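Side-chain contacts in dihydrodipicolinate synthase (Methanocaldococcus jannaschii DSM 2661, PDB 2YXG), which probably catalyses the condensation of pyruvate with aspartate beta-semialdehyde, giving 4-hydroxy-tetrahydrodipicolinate on the diaminopimelate route to lysine: residues G4-I9 with R69-A74; P109-L114 with P144-L149. All coordinates share one frame; numbering follows the deposited sequence.

Both contacts belong to one TIM barrel but to different layers of it. Contact 1 lies in the core, about 8 Å from the centre of the chain. It joins strands 4-7 and 71-75 through side chains that point into the barrel. Contact 2 is only partly buried, about 21 Å from that centre, and joins helices 111-124 and 144-153 of the outer ring. The chemistry follows the place. Contact 1 is an aromatic ring against an aliphatic tip and an amide. Contact 2 is one directed hydrogen bond between a threonine and a glutamine. The two share no elements, and their nearest atoms are about 16 Å apart.

Contact 1 (G4-I9 with R69-A74); sequences GVYPAI and RVQVIA
Tyr-6 meets Ile-73 and Gln-71 with different parts of its ring. The tight part is apolar. The CD1 methyl of Ile-73 comes to 3.7 Å from CD1 of Tyr-6 and approaches the ring obliquely. The two side chains cross at about a right angle. The isoleucine chain runs straight out to this methyl. CG1 is anti to the carbonyl carbon (chi1 -52°), and the chain stays extended beyond it. Both residues are buried, and both also touch Val-39.

Strand 37-40, which carries Val-39, is the second strand of the TIM barrel and lies between 4-7 and 71-75. The contact therefore skips a strand. The backbones do not pair, and Tyr-6 CA and Gln-71 CA are 8.6 Å apart. The link is made by side chains inside the barrel. Tyr-6 is about 4 Å, side chain to side chain, from Ile-201, which is predicted to bind pyruvate. The side chain of Ile-73 is about 8 Å from that of Lys-161, the predicted Schiff-base lysine.

The more solvent-facing side is at the hydroxyl end of the ring, near the start of strand 71-75. Gln-71 is partly exposed there. Its amide sits at the ring edge, with CD in the ring plane and 3.9 Å from Tyr-6 CE1. The amide plane is turned 78° from the ring. The clear partner of the hydroxyl is the backbone N of Lys-3, which is hydrogen-bonded to Tyr-6 OH. A leucine in place of Tyr-6 would probably leave Lys-3 N without this partner and open a gap beside the Gln-71 amide, where the end of the ring lay.

Contact 2 (P109-L114 with P144-L149); sequences PTQEGL and PKTVKL
The hydroxyl of Thr-146 donates a hydrogen bond to the side-chain oxygen of Gln-111. The distance from Thr-146 OG1 to Gln-111 OE1 is 2.7 Å. The donor lies in the carbonyl plane, on a lone pair of OE1, at a C=O...donor angle of 129°.

The glutamine reaches it with a bent chain. CG is anti to the carbonyl carbon (chi1 -63°), and the chain then folds at chi2 (-60°). This bend brings OE1 back to the hydroxyl. Nearer the backbone, CB of Gln-111 packs 3.5 Å from Thr-146 OG1. In Thr-146, OG1 is anti to the carbonyl carbon and CG2 is anti to the backbone N. This rotamer points the hydroxyl at the amide oxygen and lays the CG2 methyl 3.5 Å from the backbone O of Gln-111.

The amide has further partners. OE1 also accepts from the backbone N of Glu-143, and NE2 binds the backbone O of Asn-141. Three hydrogen bonds thus hold the group, and they fix which way round it lies. The amide of Gln-111 is tied both to the helix at Thr-146 and to the residues just before it.

Thr-110 caps the helix that carries Gln-111. Its OG1 accepts from Gly-113 N at 3.0 Å. Pro-109 and Thr-110 also pack on Pro-267 and Glu-244 of the second subunit, so this end of the helix lies beside a subunit interface.

Arg-115, one residue past the first segment, touches Thr-146 and Leu-149. Helices 111-124 and 144-153 follow strands 98-102 and 129-133, which are neighbours in the sheet. The arrangement is that of neighbouring helices in the outer layer of a TIM barrel, following adjacent strands and joined here near their amino-terminal turns.

Contact 1 (G4-I9 with R69-A74)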
loop_
_atom_site.group_PDB
_atom_site.type_symbol
_atom_site.label_atom_id
_atom_site.label_comp_id
_atom_site.label_asym_id
_atom_site.label_seq_id
_atom_site.Cartn_x
_atom_site.Cartn_y
_atom_site.Cartn_z
ATOM N N GLY A 4 5.976 2.198 31.288
ATOM C CA GLY A 4 7.112 3.117 31.154
ATOM C C GLY A 4 8.013 2.738 30.013
ATOM O O GLY A 4 7.578 2.111 29.063
ATOM N N VAL A 5 9.276 3.117 30.099
ATOM C CA VAL A 5 10.196 3.061 28.952
ATOM C C VAL A 5 11.130 1.878 29.026
ATOM O O VAL A 5 11.825 1.722 30.068
ATOM C CB VAL A 5 11.074 4.342 28.882
ATOM C CG1 VAL A 5 12.208 4.183 27.885
ATOM C CG2 VAL A 5 10.193 5.547 28.597
ATOM N N TYR A 6 11.158 1.071 27.953
ATOM C CA TYR A 6 12.067 -0.123 27.826
ATOM C C TYR A 6 12.915 -0.042 26.576
ATOM O O TYR A 6 12.443 -0.334 25.484
ATOM C CB TYR A 6 11.291 -1.447 27.784
ATOM C CG TYR A 6 10.363 -1.662 28.960
ATOM C CD1 TYR A 6 10.717 -2.528 29.992
ATOM C CD2 TYR A 6 9.095 -1.029 29.016
ATOM C CE1 TYR A 6 9.848 -2.741 31.087
ATOM C CE2 TYR A 6 8.214 -1.249 30.086
ATOM C CZ TYR A 6 8.608 -2.094 31.132
ATOM O OH TYR A 6 7.759 -2.310 32.204
ATOM N N PRO A 7 14.165 0.383 26.711
ATOM C CA PRO A 7 14.892 0.501 25.454
ATOM C C PRO A 7 15.226 -0.836 24.868
ATOM O O PRO A 7 15.509 -1.780 25.623
ATOM C CB PRO A 7 16.199 1.227 25.825
ATOM C CG PRO A 7 16.200 1.261 27.392
ATOM C CD PRO A 7 14.907 0.834 27.909
ATOM N N ALA A 8 15.185 -0.900 23.530
ATOM C CA ALA A 8 15.589 -2.091 22.806
ATOM C C ALA A 8 17.058 -1.889 22.563
ATOM O O ALA A 8 17.476 -1.052 21.732
ATOM C CB ALA A 8 14.788 -2.239 21.488
ATOM N N ILE A 9 17.860 -2.568 23.375
ATOM C CA ILE A 9 19.280 -2.275 23.379
ATOM C C ILE A 9 19.981 -2.827 22.171
ATOM O O ILE A 9 19.601 -3.901 21.632
ATOM C CB ILE A 9 20.018 -2.729 24.652
ATOM C CG1 ILE A 9 19.892 -4.248 24.860
ATOM C CG2 ILE A 9 19.565 -1.836 25.845
ATOM C CD1 ILE A 9 21.011 -4.856 25.730
ATOM N N ARG A 69 17.590 -5.166 39.074
ATOM C CA ARG A 69 17.301 -3.740 39.293
ATOM C C ARG A 69 16.128 -3.252 38.430
ATOM O O ARG A 69 15.298 -2.453 38.882
ATOM C CB ARG A 69 18.509 -2.877 38.994
ATOM C CG ARG A 69 19.514 -2.808 40.128
ATOM C CD ARG A 69 20.762 -2.036 39.686
ATOM N NE ARG A 69 21.486 -2.811 38.681
ATOM C CZ ARG A 69 22.402 -2.300 37.862
ATOM N NH1 ARG A 69 22.726 -1.012 37.929
ATOM N NH2 ARG A 69 23.014 -3.092 36.990
ATOM N N VAL A 70 16.086 -3.733 37.182
ATOM C CA VAL A 70 14.956 -3.443 36.283
ATOM C C VAL A 70 14.499 -4.731 35.574
ATOM O O VAL A 70 15.156 -5.782 35.675
ATOM C CB VAL A 70 15.273 -2.284 35.282
ATOM C CG1 VAL A 70 15.649 -1.038 36.024
ATOM C CG2 VAL A 70 16.364 -2.673 34.317
ATOM N N GLN A 71 13.361 -4.677 34.890
ATOM C CA GLN A 71 12.871 -5.876 34.200
ATOM C C GLN A 71 13.747 -6.188 33.021
ATOM O O GLN A 71 14.278 -5.291 32.367
ATOM C CB GLN A 71 11.421 -5.710 33.777
ATOM C CG GLN A 71 10.500 -5.345 34.961
ATOM C CD GLN A 71 9.283 -4.602 34.489
ATOM O OE1 GLN A 71 9.222 -3.370 34.560
ATOM N NE2 GLN A 71 8.316 -5.336 33.961
ATOM N N VAL A 72 13.940 -7.469 32.781
ATOM C CA VAL A 72 14.689 -7.945 31.623
ATOM C C VAL A 72 13.749 -8.707 30.712
ATOM O O VAL A 72 13.169 -9.711 31.095
ATOM C CB VAL A 72 15.951 -8.813 32.002
ATOM C CG1 VAL A 72 16.602 -9.371 30.750
ATOM C CG2 VAL A 72 16.929 -7.980 32.836
ATOM N N ILE A 73 13.586 -8.199 29.509
ATOM C CA ILE A 73 12.722 -8.819 28.549
ATOM C C ILE A 73 13.641 -9.366 27.482
ATOM O O ILE A 73 14.433 -8.611 26.861
ATOM C CB ILE A 73 11.775 -7.801 27.926
ATOM C CG1 ILE A 73 11.059 -7.020 29.034
ATOM C CG2 ILE A 73 10.807 -8.464 26.859
ATOM C CD1 ILE A 73 10.202 -5.907 28.510
ATOM N N ALA A 74 13.545 -10.667 27.259
ATOM C CA ALA A 74 14.461 -11.345 26.325
ATOM C C ALA A 74 13.772 -11.561 24.988
ATOM O O ALA A 74 12.659 -12.106 24.927
ATOM C CB ALA A 74 14.916 -12.658 26.920
#

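Contact 2 (P109-L114 with P144-L149)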
loop_
_atom_site.group_PDB
_atom_site.type_symbol
_atom_site.label_atom_id
_atom_site.label_comp_id
_atom_site.label_asym_id
_atom_site.label_seq_id
_atom_site.Cartn_x
_atom_site.Cartn_y
_atom_site.Cartn_z
ATOM N N PRO A 109 2.343 -16.609 8.087
ATOM C CA PRO A 109 1.261 -17.473 8.574
ATOM C C PRO A 109 -0.037 -16.695 8.639
ATOM O O PRO A 109 -0.036 -15.457 8.619
ATOM C CB PRO A 109 1.728 -17.877 9.967
ATOM C CG PRO A 109 2.645 -16.853 10.359
ATOM C CD PRO A 109 3.380 -16.410 9.105
ATOM N N THR A 110 -1.132 -17.438 8.607
ATOM C CA THR A 110 -2.502 -16.933 8.781
ATOM C C THR A 110 -2.726 -16.555 10.258
ATOM O O THR A 110 -1.937 -16.928 11.138
ATOM C CB THR A 110 -3.475 -18.096 8.445
ATOM O OG1 THR A 110 -3.288 -19.141 9.413
ATOM C CG2 THR A 110 -3.184 -18.672 7.000
ATOM N N GLN A 111 -3.803 -15.840 10.548
ATOM C CA GLN A 111 -4.178 -15.553 11.954
ATOM C C GLN A 111 -4.180 -16.767 12.884
ATOM O O GLN A 111 -3.695 -16.694 14.019
ATOM C CB GLN A 111 -5.525 -14.816 12.017
ATOM C CG GLN A 111 -5.445 -13.459 11.343
ATOM C CD GLN A 111 -4.395 -12.516 12.001
ATOM O OE1 GLN A 111 -4.362 -12.358 13.201
ATOM N NE2 GLN A 111 -3.540 -11.920 11.196
ATOM N N GLU A 112 -4.704 -17.889 12.392
ATOM C CA GLU A 112 -4.824 -19.132 13.170
ATOM C C GLU A 112 -3.428 -19.717 13.373
ATOM O O GLU A 112 -3.087 -20.234 14.461
ATOM C CB GLU A 112 -5.790 -20.093 12.432
ATOM C CG GLU A 112 -6.117 -21.419 13.144
ATOM C CD GLU A 112 -6.529 -21.266 14.639
ATOM O OE1 GLU A 112 -7.228 -20.271 15.030
ATOM O OE2 GLU A 112 -6.135 -22.167 15.418
ATOM N N GLY A 113 -2.604 -19.596 12.324
ATOM C CA GLY A 113 -1.177 -19.993 12.410
ATOM C C GLY A 113 -0.446 -19.184 13.466
ATOM O O GLY A 113 0.281 -19.725 14.289
ATOM N N LEU A 114 -0.684 -17.885 13.465
ATOM C CA LEU A 114 -0.194 -17.018 14.559
ATOM C C LEU A 114 -0.681 -17.421 15.930
ATOM O O LEU A 114 0.106 -17.444 16.857
ATOM C CB LEU A 114 -0.544 -15.535 14.310
ATOM C CG LEU A 114 0.109 -14.841 13.096
ATOM C CD1 LEU A 114 -0.489 -13.438 12.868
ATOM C CD2 LEU A 114 1.643 -14.738 13.292
ATOM N N PRO A 144 -6.306 -7.661 16.299
ATOM C CA PRO A 144 -6.802 -7.607 17.687
ATOM C C PRO A 144 -7.717 -8.811 18.039
ATOM O O PRO A 144 -7.671 -9.291 19.179
ATOM C CB PRO A 144 -7.516 -6.227 17.774
ATOM C CG PRO A 144 -6.850 -5.386 16.633
ATOM C CD PRO A 144 -6.622 -6.438 15.527
ATOM N N LYS A 145 -8.463 -9.374 17.077
ATOM C CA LYS A 145 -9.290 -10.549 17.409
ATOM C C LYS A 145 -8.433 -11.728 17.827
ATOM O O LYS A 145 -8.828 -12.487 18.702
ATOM C CB LYS A 145 -10.257 -10.972 16.277
ATOM C CG LYS A 145 -9.591 -11.552 14.986
ATOM C CD LYS A 145 -10.710 -12.031 13.980
ATOM C CE LYS A 145 -10.124 -12.568 12.635
ATOM N NZ LYS A 145 -11.166 -12.902 11.557
ATOM N N THR A 146 -7.270 -11.861 17.179
ATOM C CA THR A 146 -6.335 -12.913 17.435
ATOM C C THR A 146 -5.642 -12.700 18.757
ATOM O O THR A 146 -5.546 -13.629 19.534
ATOM C CB THR A 146 -5.348 -13.105 16.289
ATOM O OG1 THR A 146 -6.087 -13.219 15.068
ATOM C CG2 THR A 146 -4.503 -14.370 16.482
ATOM N N VAL A 147 -5.180 -11.480 19.038
ATOM C CA VAL A 147 -4.688 -11.156 20.380
ATOM C C VAL A 147 -5.686 -11.473 21.508
ATOM O O VAL A 147 -5.281 -11.958 22.581
ATOM C CB VAL A 147 -4.299 -9.704 20.499
ATOM C CG1 VAL A 147 -3.875 -9.375 21.939
ATOM C CG2 VAL A 147 -3.211 -9.345 19.447
ATOM N N LYS A 148 -6.971 -11.158 21.290
ATOM C CA LYS A 148 -8.018 -11.369 22.298
ATOM C C LYS A 148 -8.198 -12.860 22.648
ATOM O O LYS A 148 -8.238 -13.206 23.832
ATOM C CB LYS A 148 -9.321 -10.695 21.868
ATOM C CG LYS A 148 -10.563 -10.915 22.818
ATOM C CD LYS A 148 -11.758 -10.223 22.165
ATOM C CE LYS A 148 -12.899 -9.969 23.169
ATOM N NZ LYS A 148 -13.675 -11.210 23.389
ATOM N N LEU A 149 -8.244 -13.737 21.625
ATOM C CA LEU A 149 -8.231 -15.221 21.827
ATOM C C LEU A 149 -7.020 -15.680 22.616
ATOM O O LEU A 149 -7.160 -16.402 23.602
ATOM C CB LEU A 149 -8.312 -15.997 20.496
ATOM C CG LEU A 149 -9.590 -15.719 19.677
ATOM C CD1 LEU A 149 -9.499 -16.278 18.248
ATOM C CD2 LEU A 149 -10.895 -16.177 20.393
#